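Local coordinates for protein nitroalkane oxidase (Podospora anserina, PDB 3MKH) that oxidises nitroalkanes to aldehydes or ketones with FAD and molecular oxygen, releasing nitrite and hydrogen peroxide, at residues 75-87 and 275-287. Sequence-based numbering, arbitrary orientation.
Sequences LIESAILVEECYS and VLVGAMGVGLMRA
Helices 75-87 and 275-287 run in the same general direction, crossing at -39° with axes 7.1 Å apart, and come closest where Glu83 meets Gly283. Gly283, having no side chain, leaves room for the Glu83 carbonyl, and its CA lies 3.4 Å from Glu83 O in a CA-H...O contact. Ala79 and Ala279 continue this close approach with their methyls, and the Leu276 knob fits among Leu75, Ser78, Ala79 and Val82. With CG anti to the carbonyl carbon (chi1 -59°), Met280 sets CG over the centre of one face of the Tyr86 ring, a CH-pi contact at 3.9 Å from the centroid, and its extended chain (chi2 177°) carries SD over the same face. Toward the C-terminal ends, Arg286 grips two carboxylates in a buried salt-bridge network. Arg286 NE donates almost straight to Glu83 OE2 (2.8 Å), while Arg286 NH2 reaches Glu84 OE1 (2.9 Å); both oxygens are met on the anti side and lie near the guanidinium plane, whose one face is covered by Ser87 CB. A water bridges Glu84 OE2 and Ser87 OG. A methionine in place of Arg286 would probably leave the Glu84 carboxylate without its cationic mate and free to turn. Glu83 OE2 also salt-bridges Arg328 of the same chain, and OE1 hydrogen-bonds Tyr426 of the second subunit, whose Trp422 makes a cation-pi contact with Arg286. The pair thus joins the N-terminal and C-terminal helical regions of this acyl-CoA dehydrogenase-type fold. Met280 borders FAD-binding Phe398, Tyr86 OH is hydrogen-bonded to His235 NE2, and helices 9-33, 90-109, 311-340 and 345-374 pack around the two.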
loop_
_atom_site.group_PDB
_atom_site.type_symbol
_atom_site.label_atom_id
_atom_site.label_comp_id
_atom_site.label_asym_id
_atom_site.label_seq_id
_atom_site.Cartn_x
_atom_site.Cartn_y
_atom_site.Cartn_z
ATOM N N LEU A 75 -6.240 -30.683 -7.734
ATOM C CA LEU A 75 -5.557 -29.404 -7.850
ATOM C C LEU A 75 -4.876 -29.069 -6.514
ATOM O O LEU A 75 -3.801 -28.467 -6.479
ATOM C CB LEU A 75 -6.570 -28.337 -8.265
ATOM C CG LEU A 75 -6.222 -27.193 -9.216
ATOM C CD1 LEU A 75 -5.165 -27.572 -10.269
ATOM C CD2 LEU A 75 -7.502 -26.649 -9.860
ATOM N N ILE A 76 -5.490 -29.466 -5.405
ATOM C CA ILE A 76 -4.863 -29.258 -4.099
ATOM C C ILE A 76 -3.474 -29.908 -4.025
ATOM O O ILE A 76 -2.506 -29.301 -3.564
ATOM C CB ILE A 76 -5.736 -29.824 -2.960
ATOM C CG1 ILE A 76 -6.896 -28.889 -2.652
ATOM C CG2 ILE A 76 -4.918 -29.991 -1.686
ATOM C CD1 ILE A 76 -6.603 -27.978 -1.470
ATOM N N GLU A 77 -3.378 -31.153 -4.471
ATOM C CA GLU A 77 -2.106 -31.874 -4.445
ATOM C C GLU A 77 -1.095 -31.252 -5.400
ATOM O O GLU A 77 0.107 -31.213 -5.118
ATOM C CB GLU A 77 -2.319 -33.365 -4.770
ATOM C CG GLU A 77 -2.711 -34.186 -3.555
ATOM C CD GLU A 77 -3.539 -35.428 -3.885
ATOM O OE1 GLU A 77 -3.971 -35.605 -5.055
ATOM O OE2 GLU A 77 -3.768 -36.226 -2.951
ATOM N N SER A 78 -1.581 -30.778 -6.538
ATOM C CA SER A 78 -0.742 -30.027 -7.453
ATOM C C SER A 78 -0.208 -28.757 -6.796
ATOM O O SER A 78 0.951 -28.404 -6.977
ATOM C CB SER A 78 -1.526 -29.678 -8.717
ATOM O OG SER A 78 -1.694 -30.846 -9.490
ATOM N N ALA A 79 -1.056 -28.076 -6.032
ATOM C CA ALA A 79 -0.643 -26.843 -5.368
ATOM C C ALA A 79 0.439 -27.134 -4.338
ATOM O O ALA A 79 1.359 -26.337 -4.145
ATOM C CB ALA A 79 -1.834 -26.151 -4.716
ATOM N N ILE A 80 0.330 -28.287 -3.681
ATOM C CA ILE A 80 1.333 -28.697 -2.706
ATOM C C ILE A 80 2.673 -28.936 -3.396
ATOM O O ILE A 80 3.708 -28.425 -2.969
ATOM C CB ILE A 80 0.873 -29.944 -1.910
ATOM C CG1 ILE A 80 -0.265 -29.548 -0.959
ATOM C CG2 ILE A 80 2.057 -30.569 -1.171
ATOM C CD1 ILE A 80 -1.066 -30.725 -0.370
ATOM N N LEU A 81 2.651 -29.679 -4.491
ATOM C CA LEU A 81 3.877 -29.944 -5.231
ATOM C C LEU A 81 4.511 -28.640 -5.728
ATOM O O LEU A 81 5.717 -28.408 -5.570
ATOM C CB LEU A 81 3.589 -30.875 -6.414
ATOM C CG LEU A 81 4.728 -31.037 -7.427
ATOM C CD1 LEU A 81 5.904 -31.752 -6.792
ATOM C CD2 LEU A 81 4.247 -31.810 -8.652
ATOM N N VAL A 82 3.696 -27.797 -6.350
ATOM C CA VAL A 82 4.199 -26.555 -6.939
ATOM C C VAL A 82 4.810 -25.604 -5.893
ATOM O O VAL A 82 5.857 -24.990 -6.140
ATOM C CB VAL A 82 3.099 -25.834 -7.754
ATOM C CG1 VAL A 82 3.552 -24.453 -8.153
ATOM C CG2 VAL A 82 2.748 -26.652 -8.997
ATOM N N GLU A 83 4.165 -25.489 -4.733
ATOM C CA GLU A 83 4.681 -24.632 -3.668
ATOM C C GLU A 83 6.075 -25.101 -3.245
ATOM O O GLU A 83 7.017 -24.305 -3.148
ATOM C CB GLU A 83 3.729 -24.592 -2.439
ATOM C CG GLU A 83 4.348 -23.849 -1.230
ATOM C CD GLU A 83 3.577 -24.022 0.093
ATOM O OE1 GLU A 83 2.412 -24.469 0.063
ATOM O OE2 GLU A 83 4.153 -23.712 1.168
ATOM N N GLU A 84 6.204 -26.399 -2.989
ATOM C CA GLU A 84 7.482 -26.938 -2.584
ATOM C C GLU A 84 8.555 -26.707 -3.667
ATOM O O GLU A 84 9.662 -26.258 -3.365
ATOM C CB GLU A 84 7.351 -28.434 -2.244
ATOM C CG GLU A 84 8.688 -29.106 -1.881
ATOM C CD GLU A 84 9.372 -28.475 -0.661
ATOM O OE1 GLU A 84 8.690 -27.845 0.186
ATOM O OE2 GLU A 84 10.599 -28.622 -0.549
ATOM N N CYS A 85 8.232 -27.011 -4.923
ATOM C CA CYS A 85 9.219 -26.859 -5.995
ATOM C C CYS A 85 9.677 -25.417 -6.154
ATOM O O CYS A 85 10.878 -25.155 -6.289
ATOM C CB CYS A 85 8.697 -27.402 -7.326
ATOM S SG CYS A 85 8.523 -29.178 -7.321
ATOM N N TYR A 86 8.733 -24.485 -6.116
ATOM C CA TYR A 86 9.068 -23.076 -6.223
ATOM C C TYR A 86 9.834 -22.520 -5.029
ATOM O O TYR A 86 10.583 -21.548 -5.164
ATOM C CB TYR A 86 7.834 -22.211 -6.540
ATOM C CG TYR A 86 7.844 -21.754 -7.971
ATOM C CD1 TYR A 86 7.814 -22.688 -9.001
ATOM C CD2 TYR A 86 7.937 -20.411 -8.301
ATOM C CE1 TYR A 86 7.850 -22.305 -10.318
ATOM C CE2 TYR A 86 7.983 -20.008 -9.644
ATOM C CZ TYR A 86 7.934 -20.972 -10.635
ATOM O OH TYR A 86 7.963 -20.627 -11.964
ATOM N N SER A 87 9.667 -23.129 -3.864
ATOM C CA SER A 87 10.417 -22.675 -2.710
ATOM C C SER A 87 11.880 -23.084 -2.859
ATOM O O SER A 87 12.739 -22.595 -2.134
ATOM C CB SER A 87 9.835 -23.251 -1.410
ATOM O OG SER A 87 10.232 -24.606 -1.219
ATOM N N VAL A 275 -4.612 -21.159 -10.340
ATOM C CA VAL A 275 -4.504 -21.734 -8.997
ATOM C C VAL A 275 -3.047 -22.066 -8.698
ATOM O O VAL A 275 -2.537 -21.793 -7.612
ATOM C CB VAL A 275 -5.380 -23.015 -8.849
ATOM C CG1 VAL A 275 -5.172 -23.681 -7.476
ATOM C CG2 VAL A 275 -6.865 -22.691 -9.072
ATOM N N LEU A 276 -2.370 -22.644 -9.685
ATOM C CA LEU A 276 -0.996 -23.102 -9.500
ATOM C C LEU A 276 -0.022 -21.926 -9.427
ATOM O O LEU A 276 1.005 -22.020 -8.772
ATOM C CB LEU A 276 -0.600 -24.087 -10.600
ATOM C CG LEU A 276 -0.858 -25.577 -10.295
ATOM C CD1 LEU A 276 -1.882 -25.825 -9.192
ATOM C CD2 LEU A 276 -1.164 -26.374 -11.541
ATOM N N VAL A 277 -0.359 -20.823 -10.091
ATOM C CA VAL A 277 0.393 -19.579 -9.928
ATOM C C VAL A 277 0.273 -19.054 -8.492
ATOM O O VAL A 277 1.236 -18.507 -7.930
ATOM C CB VAL A 277 -0.030 -18.491 -10.955
ATOM C CG1 VAL A 277 0.556 -17.119 -10.568
ATOM C CG2 VAL A 277 0.436 -18.892 -12.361
ATOM N N GLY A 278 -0.903 -19.235 -7.896
ATOM C CA GLY A 278 -1.080 -18.942 -6.482
ATOM C C GLY A 278 -0.034 -19.706 -5.688
ATOM O O GLY A 278 0.722 -19.149 -4.875
ATOM N N ALA A 279 0.068 -20.994 -5.983
ATOM C CA ALA A 279 0.993 -21.838 -5.258
ATOM C C ALA A 279 2.457 -21.459 -5.520
ATOM O O ALA A 279 3.295 -21.576 -4.619
ATOM C CB ALA A 279 0.734 -23.307 -5.553
ATOM N N MET A 280 2.773 -21.001 -6.732
ATOM C CA MET A 280 4.145 -20.514 -7.005
ATOM C C MET A 280 4.452 -19.308 -6.131
ATOM O O MET A 280 5.570 -19.154 -5.609
ATOM C CB MET A 280 4.316 -20.104 -8.471
ATOM C CG MET A 280 4.043 -21.208 -9.467
ATOM S SD MET A 280 4.191 -20.586 -11.158
ATOM C CE MET A 280 4.051 -22.123 -12.044
ATOM N N GLY A 281 3.467 -18.429 -6.017
ATOM C CA GLY A 281 3.570 -17.279 -5.135
ATOM C C GLY A 281 3.864 -17.681 -3.695
ATOM O O GLY A 281 4.776 -17.131 -3.058
ATOM N N VAL A 282 3.092 -18.635 -3.178
ATOM C CA VAL A 282 3.292 -19.128 -1.818
ATOM C C VAL A 282 4.699 -19.681 -1.633
ATOM O O VAL A 282 5.343 -19.440 -0.611
ATOM C CB VAL A 282 2.263 -20.237 -1.440
ATOM C CG1 VAL A 282 2.526 -20.758 -0.022
ATOM C CG2 VAL A 282 0.826 -19.722 -1.586
ATOM N N GLY A 283 5.172 -20.432 -2.624
ATOM C CA GLY A 283 6.497 -21.031 -2.550
ATOM C C GLY A 283 7.609 -19.996 -2.463
ATOM O O GLY A 283 8.553 -20.142 -1.684
ATOM N N LEU A 284 7.526 -18.952 -3.282
ATOM C CA LEU A 284 8.544 -17.905 -3.219
ATOM C C LEU A 284 8.470 -17.151 -1.892
ATOM O O LEU A 284 9.494 -16.758 -1.350
ATOM C CB LEU A 284 8.392 -16.909 -4.367
ATOM C CG LEU A 284 8.605 -17.418 -5.782
ATOM C CD1 LEU A 284 8.381 -16.274 -6.782
ATOM C CD2 LEU A 284 10.012 -18.029 -5.936
ATOM N N MET A 285 7.255 -16.932 -1.391
ATOM C CA MET A 285 7.079 -16.213 -0.130
ATOM C C MET A 285 7.678 -17.008 1.012
ATOM O O MET A 285 8.410 -16.469 1.844
ATOM C CB MET A 285 5.598 -15.916 0.124
ATOM C CG MET A 285 5.023 -14.941 -0.911
ATOM S SD MET A 285 3.233 -14.721 -0.834
ATOM C CE MET A 285 3.106 -13.744 0.668
ATOM N N ARG A 286 7.373 -18.298 1.038
ATOM C CA ARG A 286 7.981 -19.213 2.000
ATOM C C ARG A 286 9.509 -19.162 1.900
ATOM O O ARG A 286 10.204 -19.035 2.905
ATOM C CB ARG A 286 7.464 -20.646 1.758
ATOM C CG ARG A 286 8.267 -21.704 2.480
ATOM C CD ARG A 286 7.363 -22.807 3.018
ATOM N NE ARG A 286 6.814 -23.721 2.009
ATOM C CZ ARG A 286 7.482 -24.744 1.492
ATOM N NH1 ARG A 286 8.749 -24.955 1.837
ATOM N NH2 ARG A 286 6.891 -25.557 0.623
ATOM N N ALA A 287 10.042 -19.250 0.682
ATOM C CA ALA A 287 11.501 -19.205 0.525
ATOM C C ALA A 287 12.089 -17.879 1.024
ATOM O O ALA A 287 13.133 -17.865 1.657
ATOM C CB ALA A 287 11.919 -19.452 -0.941
HETATM O O HOH W 1 11.641 -26.209 0.779
#